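Local coordinates for protein beta-lactamase Mb2281c (Mycobacterium bovis, PDB 3I7J) that probably hydrolyses beta-lactams or related amide or ester substrates through an active-site serine, at residues T215-S220 with I263-L268; I20-V25 with K239-L244; Y99-F104 with A145-T150; A37-T42 with G228-F233. One frame throughout, in Å; residues are numbered along the deposited sequence.

Contact 1: residues T215-S220 with I263-L268; sequences TGECNS and ISDAVL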
# COMPACT_ATOMS: atom_id res chain seq x y z
N THR A 215 -7.51 -7.65 6.69
CA THR A 215 -7.82 -6.72 7.77
C THR A 215 -8.79 -7.37 8.77
O THR A 215 -9.19 -8.52 8.60
CB THR A 215 -8.44 -5.39 7.25
OG1 THR A 215 -9.65 -5.67 6.52
CG2 THR A 215 -7.47 -4.66 6.34
N GLY A 216 -9.16 -6.63 9.81
CA GLY A 216 -10.06 -7.18 10.81
C GLY A 216 -11.52 -7.07 10.41
O GLY A 216 -11.87 -6.29 9.52
N GLU A 217 -12.38 -7.85 11.07
CA GLU A 217 -13.81 -7.82 10.78
C GLU A 217 -14.41 -6.50 11.23
O GLU A 217 -15.51 -6.15 10.82
CB GLU A 217 -14.54 -8.95 11.49
CG GLU A 217 -14.25 -10.33 10.93
CD GLU A 217 -15.22 -11.37 11.48
OE1 GLU A 217 -15.35 -11.45 12.72
OE2 GLU A 217 -15.83 -12.10 10.66
N CYS A 218 -13.68 -5.78 12.07
CA CYS A 218 -14.18 -4.51 12.57
C CYS A 218 -13.60 -3.29 11.86
O CYS A 218 -14.01 -2.15 12.14
CB CYS A 218 -13.95 -4.44 14.08
SG CYS A 218 -14.92 -5.66 15.01
N ASN A 219 -12.65 -3.50 10.96
CA ASN A 219 -12.10 -2.37 10.21
C ASN A 219 -13.25 -1.80 9.39
O ASN A 219 -14.11 -2.55 8.93
CB ASN A 219 -10.96 -2.84 9.30
CG ASN A 219 -9.60 -2.81 10.00
OD1 ASN A 219 -9.12 -1.74 10.39
ND2 ASN A 219 -8.99 -3.97 10.17
N SER A 220 -13.29 -0.49 9.22
CA SER A 220 -14.37 0.13 8.45
C SER A 220 -14.16 -0.14 6.96
O SER A 220 -13.06 -0.49 6.54
CB SER A 220 -14.39 1.64 8.66
OG SER A 220 -13.27 2.22 8.04
N ILE A 263 -5.38 -9.75 15.08
CA ILE A 263 -4.59 -8.68 15.68
C ILE A 263 -5.17 -7.32 15.30
O ILE A 263 -5.08 -6.35 16.06
CB ILE A 263 -3.10 -8.76 15.29
CG1 ILE A 263 -2.30 -7.77 16.13
CG2 ILE A 263 -2.92 -8.48 13.80
CD1 ILE A 263 -0.80 -7.88 15.92
N SER A 264 -5.80 -7.25 14.13
CA SER A 264 -6.41 -6.01 13.66
C SER A 264 -7.59 -5.62 14.55
O SER A 264 -7.69 -4.47 14.99
CB SER A 264 -6.87 -6.17 12.21
OG SER A 264 -5.76 -6.31 11.35
N ASP A 265 -8.47 -6.58 14.83
CA ASP A 265 -9.62 -6.27 15.68
C ASP A 265 -9.19 -6.04 17.12
O ASP A 265 -9.82 -5.25 17.84
CB ASP A 265 -10.67 -7.38 15.59
CG ASP A 265 -11.30 -7.47 14.20
OD1 ASP A 265 -11.54 -6.41 13.59
OD2 ASP A 265 -11.56 -8.59 13.73
N ALA A 266 -8.11 -6.69 17.53
CA ALA A 266 -7.59 -6.51 18.88
C ALA A 266 -7.07 -5.08 18.99
O ALA A 266 -7.33 -4.38 19.98
CB ALA A 266 -6.46 -7.51 19.16
N VAL A 267 -6.35 -4.64 17.97
CA VAL A 267 -5.82 -3.28 17.95
C VAL A 267 -6.95 -2.24 17.91
O VAL A 267 -6.90 -1.24 18.62
CB VAL A 267 -4.84 -3.09 16.77
CG1 VAL A 267 -4.56 -1.61 16.52
CG2 VAL A 267 -3.52 -3.79 17.09
N LEU A 268 -7.98 -2.48 17.10
CA LEU A 268 -9.09 -1.53 17.04
C LEU A 268 -9.82 -1.44 18.37
O LEU A 268 -10.08 -0.35 18.86
CB LEU A 268 -10.08 -1.94 15.95
CG LEU A 268 -9.63 -1.82 14.49
CD1 LEU A 268 -10.63 -2.54 13.61
CD2 LEU A 268 -9.49 -0.36 14.09
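The carboxylate of Asp-265, on helix 256-271, receives two consecutive backbone N-H groups from the loop 215-220. Glu-217 N donates to Asp-265 OD2 over 2.9 Å, using the syn lone pair of that oxygen, at an N-H...O angle of 143°. Cys-218 N donates to Asp-265 OD1 at 2.7 Å; it too arrives from the syn side, but 29° out of the carboxylate plane. Asp-265 CG stands beside its own backbone N, anti to the carbonyl carbon (chi1 -67°), on the side of the turn.

Both donors are the central residues of a type I beta turn from Gly-216 to Asn-219, closed by Asn-219 N bonding to Gly-216 O. Gly-216 packs closely on the helix, its CA 3.2 Å from Asp-265 OD1 and its N 3.3 Å from Ser-264 CB. The hydroxyl of Ser-264 turns to other partners, Trp-260 O and Trp-235 NE1. Further along, Leu-268 sets CD1 3.5 Å from Cys-218 C, with Cys-218 CB also against this methyl. The Leu-268 side chain crosses that of Asn-219 at about a right angle; Trp-235 of strand 232-237 touches Leu-268 and Asn-219.

One carboxylate thus ties the loop to the helix through peptide N-H groups, without a salt bridge across the contact. The two N-H dipoles would favour an ionised Asp-265, whereas Glu-217 OE1, 4.9 Å from Asp-265 OD2, would be expected to oppose it somewhat.

Contact 2: residues I20-V25 with K239-L244; sequences IGPAGV and KADLAL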
# COMPACT_ATOMS: atom_id res chain seq x y z
N ILE A 20 -0.34 3.29 15.08
CA ILE A 20 -0.16 4.72 14.89
C ILE A 20 -1.49 5.46 14.93
O ILE A 20 -2.51 4.98 14.42
CB ILE A 20 0.52 5.04 13.52
CG1 ILE A 20 1.86 4.30 13.42
CG2 ILE A 20 0.74 6.54 13.37
CD1 ILE A 20 1.71 2.81 13.11
N GLY A 21 -1.48 6.62 15.57
CA GLY A 21 -2.66 7.45 15.67
C GLY A 21 -2.22 8.80 15.14
O GLY A 21 -1.03 9.00 14.88
N PRO A 22 -3.15 9.76 14.97
CA PRO A 22 -2.79 11.09 14.47
C PRO A 22 -1.75 11.82 15.33
O PRO A 22 -1.05 12.71 14.84
CB PRO A 22 -4.14 11.81 14.43
CG PRO A 22 -4.90 11.15 15.55
CD PRO A 22 -4.57 9.70 15.36
N ALA A 23 -1.64 11.43 16.59
CA ALA A 23 -0.68 12.06 17.50
C ALA A 23 0.68 11.36 17.49
O ALA A 23 1.66 11.90 17.99
CB ALA A 23 -1.25 12.08 18.92
N GLY A 24 0.74 10.16 16.93
CA GLY A 24 2.00 9.45 16.88
C GLY A 24 1.86 7.97 17.13
O GLY A 24 0.76 7.42 17.07
N VAL A 25 2.98 7.31 17.42
CA VAL A 25 2.98 5.88 17.68
C VAL A 25 2.37 5.61 19.05
O VAL A 25 2.83 6.15 20.06
CB VAL A 25 4.40 5.32 17.64
CG1 VAL A 25 4.36 3.81 17.72
CG2 VAL A 25 5.10 5.77 16.37
N LYS A 239 -11.99 5.87 9.76
CA LYS A 239 -13.12 5.96 10.68
C LYS A 239 -12.63 5.81 12.11
O LYS A 239 -13.03 6.57 13.00
CB LYS A 239 -14.17 4.88 10.37
CG LYS A 239 -15.44 5.00 11.22
CD LYS A 239 -16.46 3.92 10.88
CE LYS A 239 -17.05 4.09 9.47
NZ LYS A 239 -17.92 5.29 9.32
N ALA A 240 -11.74 4.85 12.34
CA ALA A 240 -11.19 4.63 13.67
C ALA A 240 -10.07 5.63 13.88
O ALA A 240 -9.67 5.91 15.01
CB ALA A 240 -10.66 3.21 13.80
N ASP A 241 -9.59 6.20 12.77
CA ASP A 241 -8.49 7.15 12.78
C ASP A 241 -7.31 6.43 13.45
O ASP A 241 -6.71 6.94 14.40
CB ASP A 241 -8.87 8.42 13.57
CG ASP A 241 -8.10 9.65 13.12
OD1 ASP A 241 -7.58 9.66 11.98
OD2 ASP A 241 -8.03 10.64 13.89
N LEU A 242 -7.01 5.24 12.95
CA LEU A 242 -5.92 4.43 13.48
C LEU A 242 -5.20 3.73 12.33
O LEU A 242 -5.78 3.49 11.28
CB LEU A 242 -6.50 3.39 14.45
CG LEU A 242 -5.99 3.27 15.88
CD1 LEU A 242 -5.91 4.63 16.55
CD2 LEU A 242 -6.93 2.35 16.65
N ALA A 243 -3.93 3.40 12.55
CA ALA A 243 -3.13 2.71 11.54
C ALA A 243 -2.38 1.56 12.20
O ALA A 243 -2.00 1.64 13.37
CB ALA A 243 -2.15 3.67 10.89
N LEU A 244 -2.17 0.49 11.45
CA LEU A 244 -1.44 -0.65 11.98
C LEU A 244 -0.42 -1.11 10.96
O LEU A 244 -0.74 -1.29 9.79
CB LEU A 244 -2.39 -1.81 12.31
CG LEU A 244 -1.73 -3.15 12.66
CD1 LEU A 244 -0.84 -3.00 13.89
CD2 LEU A 244 -2.80 -4.21 12.90
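Ile-20 and Ala-243 form an antiparallel hydrogen-bonded pair in the six-stranded sheet of the serine beta-lactamase fold, joining an N-terminal strand, 15-21, to strand 242-248 from near the other end of the chain. Ile-20 N donates to Ala-243 O over 2.9 Å in an almost straight bond of 172°. The return bond, Ala-243 N to Ile-20 O, is 2.8 Å and more bent, at 145°. The same carbonyl oxygen also has Leu-242 CA at 3.6 Å, a CA-H...O contact. On one face of the sheet the pair sets Ile-20 CB 4.0 Å from Ala-243 CB. Helix 153-164 packs on this face, through Ala-157 on Ile-20 and Ala-160 on Ala-243. Leu-242 and Leu-244 instead touch helix 256-271, at Tyr-271 and Ser-264.

A turn ends one strand and a bulge begins the other. Gly-21 to Gly-24 make a type I turn, with backbone bonds running both ways between the two glycines, and this carries the chain into strand 24-29. On the other segment, Asp-241 and Leu-242 together face Asp-237 as a G1 beta bulge, which Asp-241 enters with a left-handed backbone.

Pro-22, within the turn, meets Asp-241 of the bulge. Asp-241 CG is anti to its backbone N (chi1 -153°), and the carboxylate meets the proline ring, OD2 lying 3.6 Å from Pro-22 CG. Its polar partner is Arg-165, in a salt bridge to OD2, and the arginine touches Pro-22 as well. Pro-22 CD also lies 3.6 Å from Asp-241 O.

Contact 3: residues Y99-F104 with A145-T150; sequences YSNYGF and AGFGAT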
# COMPACT_ATOMS: atom_id res chain seq x y z
N TYR A 99 -4.97 -6.92 -10.46
CA TYR A 99 -3.75 -6.55 -9.76
C TYR A 99 -2.57 -6.77 -10.68
O TYR A 99 -2.48 -7.81 -11.32
CB TYR A 99 -3.61 -7.41 -8.51
CG TYR A 99 -2.46 -7.01 -7.62
CD1 TYR A 99 -2.45 -5.79 -6.97
CD2 TYR A 99 -1.38 -7.88 -7.43
CE1 TYR A 99 -1.41 -5.43 -6.12
CE2 TYR A 99 -0.33 -7.53 -6.58
CZ TYR A 99 -0.35 -6.31 -5.94
OH TYR A 99 0.68 -5.97 -5.09
N SER A 100 -1.66 -5.79 -10.76
CA SER A 100 -0.51 -5.94 -11.65
C SER A 100 0.78 -5.31 -11.15
O SER A 100 0.81 -4.15 -10.73
CB SER A 100 -0.83 -5.35 -13.02
OG SER A 100 0.31 -5.38 -13.86
N ASN A 101 1.86 -6.09 -11.18
CA ASN A 101 3.17 -5.59 -10.80
C ASN A 101 3.71 -4.76 -11.96
O ASN A 101 4.21 -3.66 -11.75
CB ASN A 101 4.16 -6.73 -10.55
CG ASN A 101 3.99 -7.39 -9.19
OD1 ASN A 101 4.61 -8.42 -8.92
ND2 ASN A 101 3.18 -6.80 -8.32
N TYR A 102 3.60 -5.29 -13.18
CA TYR A 102 4.12 -4.57 -14.34
C TYR A 102 3.41 -3.23 -14.53
O TYR A 102 4.00 -2.29 -15.07
CB TYR A 102 4.01 -5.44 -15.60
CG TYR A 102 4.72 -4.83 -16.80
CD1 TYR A 102 4.00 -4.14 -17.77
CD2 TYR A 102 6.11 -4.89 -16.91
CE1 TYR A 102 4.66 -3.50 -18.82
CE2 TYR A 102 6.77 -4.25 -17.97
CZ TYR A 102 6.04 -3.55 -18.91
OH TYR A 102 6.68 -2.89 -19.94
N GLY A 103 2.16 -3.15 -14.07
CA GLY A 103 1.44 -1.90 -14.17
C GLY A 103 2.18 -0.83 -13.37
O GLY A 103 2.23 0.33 -13.78
N PHE A 104 2.78 -1.22 -12.25
CA PHE A 104 3.52 -0.26 -11.44
C PHE A 104 4.88 0.06 -12.04
O PHE A 104 5.44 1.12 -11.79
CB PHE A 104 3.67 -0.74 -9.99
CG PHE A 104 2.65 -0.16 -9.04
CD1 PHE A 104 1.29 -0.15 -9.38
CD2 PHE A 104 3.03 0.38 -7.82
CE1 PHE A 104 0.33 0.39 -8.51
CE2 PHE A 104 2.09 0.93 -6.94
CZ PHE A 104 0.74 0.93 -7.29
N ALA A 145 9.37 -1.64 -8.99
CA ALA A 145 8.46 -0.65 -8.41
C ALA A 145 7.26 -1.27 -7.72
O ALA A 145 6.59 -0.62 -6.92
CB ALA A 145 7.99 0.31 -9.48
N GLY A 146 6.96 -2.53 -8.04
CA GLY A 146 5.81 -3.15 -7.43
C GLY A 146 6.09 -4.04 -6.23
O GLY A 146 5.14 -4.49 -5.59
N PHE A 147 7.36 -4.24 -5.88
CA PHE A 147 7.66 -5.16 -4.78
C PHE A 147 9.08 -5.13 -4.23
O PHE A 147 9.40 -5.91 -3.33
CB PHE A 147 7.39 -6.57 -5.28
CG PHE A 147 8.19 -6.91 -6.51
CD1 PHE A 147 9.48 -7.42 -6.41
CD2 PHE A 147 7.68 -6.63 -7.78
CE1 PHE A 147 10.26 -7.65 -7.55
CE2 PHE A 147 8.44 -6.84 -8.93
CZ PHE A 147 9.74 -7.35 -8.81
N GLY A 148 9.94 -4.27 -4.76
CA GLY A 148 11.32 -4.25 -4.31
C GLY A 148 11.75 -3.34 -3.18
O GLY A 148 12.94 -3.24 -2.90
N ALA A 149 10.81 -2.68 -2.53
CA ALA A 149 11.18 -1.79 -1.44
C ALA A 149 11.54 -2.54 -0.16
O ALA A 149 11.06 -3.64 0.12
CB ALA A 149 10.06 -0.80 -1.17
N THR A 150 12.41 -1.90 0.61
CA THR A 150 12.90 -2.41 1.87
C THR A 150 12.67 -1.28 2.88
O THR A 150 12.86 -0.11 2.56
CB THR A 150 14.42 -2.74 1.73
OG1 THR A 150 14.58 -4.12 1.42
CG2 THR A 150 15.17 -2.40 2.97
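Asn-101 and Phe-104, at the start of helix 101-115, rest against the loop 145-148, with Tyr-99 leading up to them. The hydroxyl of Tyr-99 is hydrogen-bonded to Lys-43 NZ and Ser-40 OG; His-78 and Trp-200 meet the ring. Ser-100 is the N-cap of the helix: its OG accepts from Gly-103 N at 2.9 Å and is hydrogen-bonded to Ala-83 O as well.

The side chain of Asn-101 sets out toward the loop. The CG carbon of its amide comes within 4.0 Å of Phe-147 CD2, the two side chains crossing at about a right angle with amide and ring planes 37° apart. Phe-147 meets it from a rotamer in which CG sits between the backbone N and the carbonyl carbon (chi1 57°), a crowded position.

Tyr-99, Ser-100 and Asn-101 match the (S/Y)xN element of serine beta-lactamases, whose tyrosine lies beside the SxxK serine and lysine; here Ser-40 and Lys-43 probably fill those roles. Gly-146 O accepts from Lys-43 NZ, which places this loop at the same putative site.

One turn into the helix, Phe-104 packs on the glycine backbone, CB standing 4.1 Å from Gly-146 CA. Ala-145 CB lies 3.5 Å from Phe-104 O, while Ala-145 O approaches Phe-104 CD2 at 3.8 Å, at the ring edge and near its plane. The ring of His-78 meets that of Phe-104 with planes nearly parallel, about 5° apart, and Val-46 of helix 42-56 touches it too.

Contact 4: residues A37-T42 with G228-F233; sequences ALASVT and GQSGGF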
# COMPACT_ATOMS: atom_id res chain seq x y z
N ALA A 37 11.83 -7.05 4.04
CA ALA A 37 11.49 -6.93 2.63
C ALA A 37 10.00 -6.61 2.68
O ALA A 37 9.26 -7.24 3.44
CB ALA A 37 11.72 -8.26 1.90
N LEU A 38 9.56 -5.64 1.89
CA LEU A 38 8.15 -5.25 1.92
C LEU A 38 7.26 -5.90 0.89
O LEU A 38 6.04 -5.93 1.05
CB LEU A 38 8.03 -3.74 1.74
CG LEU A 38 8.78 -2.86 2.73
CD1 LEU A 38 8.36 -1.42 2.50
CD2 LEU A 38 8.46 -3.29 4.16
N ALA A 39 7.87 -6.44 -0.16
CA ALA A 39 7.12 -7.05 -1.25
C ALA A 39 6.09 -6.00 -1.69
O ALA A 39 6.45 -4.83 -1.84
CB ALA A 39 6.41 -8.33 -0.77
N SER A 40 4.84 -6.39 -1.89
CA SER A 40 3.80 -5.45 -2.33
C SER A 40 3.47 -4.30 -1.39
O SER A 40 2.69 -3.42 -1.73
CB SER A 40 2.51 -6.20 -2.68
OG SER A 40 2.65 -6.87 -3.91
N VAL A 41 4.03 -4.31 -0.19
CA VAL A 41 3.78 -3.20 0.71
C VAL A 41 4.58 -2.04 0.11
O VAL A 41 4.52 -0.90 0.58
CB VAL A 41 4.25 -3.52 2.16
CG1 VAL A 41 4.07 -2.29 3.06
CG2 VAL A 41 3.41 -4.68 2.72
N THR A 42 5.32 -2.35 -0.95
CA THR A 42 6.10 -1.36 -1.67
C THR A 42 5.14 -0.43 -2.40
O THR A 42 5.36 0.78 -2.48
CB THR A 42 7.01 -2.01 -2.76
OG1 THR A 42 8.04 -2.77 -2.13
CG2 THR A 42 7.64 -0.93 -3.66
N GLY A 228 1.74 -7.67 1.73
CA GLY A 228 2.70 -8.22 0.78
C GLY A 228 2.93 -9.69 1.02
O GLY A 228 2.68 -10.19 2.12
N GLN A 229 3.42 -10.39 0.00
CA GLN A 229 3.67 -11.82 0.10
C GLN A 229 4.85 -12.14 1.01
O GLN A 229 5.11 -13.31 1.31
CB GLN A 229 3.94 -12.42 -1.29
CG GLN A 229 2.73 -12.40 -2.24
CD GLN A 229 1.58 -13.27 -1.75
OE1 GLN A 229 1.77 -14.44 -1.41
NE2 GLN A 229 0.38 -12.70 -1.73
N SER A 230 5.56 -11.11 1.45
CA SER A 230 6.70 -11.31 2.35
C SER A 230 6.21 -11.38 3.79
O SER A 230 7.01 -11.46 4.72
CB SER A 230 7.70 -10.16 2.21
OG SER A 230 8.45 -10.29 1.02
N GLY A 231 4.89 -11.35 3.97
CA GLY A 231 4.32 -11.43 5.29
C GLY A 231 4.28 -10.13 6.07
O GLY A 231 4.55 -10.11 7.27
N GLY A 232 3.95 -9.04 5.39
CA GLY A 232 3.87 -7.75 6.04
C GLY A 232 2.65 -7.00 5.51
O GLY A 232 2.13 -7.35 4.46
N PHE A 233 2.18 -6.00 6.24
CA PHE A 233 1.03 -5.25 5.78
C PHE A 233 0.87 -3.91 6.48
O PHE A 233 1.50 -3.63 7.51
CB PHE A 233 -0.27 -6.07 5.95
CG PHE A 233 -0.75 -6.19 7.38
CD1 PHE A 233 -1.30 -5.10 8.06
CD2 PHE A 233 -0.68 -7.41 8.04
CE1 PHE A 233 -1.77 -5.23 9.38
CE2 PHE A 233 -1.15 -7.55 9.35
CZ PHE A 233 -1.70 -6.46 10.02
O HOH W 1 7.02 -8.25 5.41
O HOH W 2 3.54 -9.20 -2.81
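Ala-39 and Ser-40 pack against Gly-228 and Gln-229 at what is probably the active site of a serine beta-lactamase fold, Ser-40 being the serine of an SxxK pattern. Its OG stands beside the backbone N, anti to the carbonyl carbon (chi1 -75°). The hydroxyl is hydrogen-bonded to Tyr-99 OH, only weakly to Lys-43 NZ, and to a water 2.7 Å away from Ser-40 OG. The same water accepts from Gln-229 N at 3.1 Å, a position consistent with the oxyanion hole of relatives, built from the serine N-H and one at the end of the strand that here is 224-228.

Ala-39 turns its methyl to the turn between strands 224-228 and 232-237 from a backbone with positive phi (53°), with CB 3.3 Å from Ser-230 OG. Ser-230, OG anti to the carbonyl carbon, meets that methyl with its oxygen and sets its own CB 3.5 Å from Ala-37 O.

Val-41 has CG1 anti to the backbone N (chi1 175°), and its other methyl, CG2, stands over the backbone bond from Gly-228 N to Gly-232 O. Val-41 CG2 is 3.4 Å from Gly-232 O and 3.6 Å from Gly-228 N.

How the contacts relate
Contacts 1, 2 and 4 all bear on the six-stranded sheet. Contact 2 joins strands 15-21 and 242-248, contact 4 reaches strand 232-237 beside the latter, and contact 1 lies on helix 256-271, which follows strand 242-248. Contacts 1 and 2, centres about 13 Å apart, touch at Leu-268 and Ala-240; Leu-244 meets Phe-233 of contact 4. The centre of contact 3 lies about 26 Å from those of contacts 1 and 2, across the chain's centre, but about 10 Å from that of contact 4. Along the chain contact 3 nests inside 4, and 4 inside 2, while contact 1 crosses both. Contacts 3 and 4, linked by Tyr-99 and Ser-40, frame the probable active site beside the sheet.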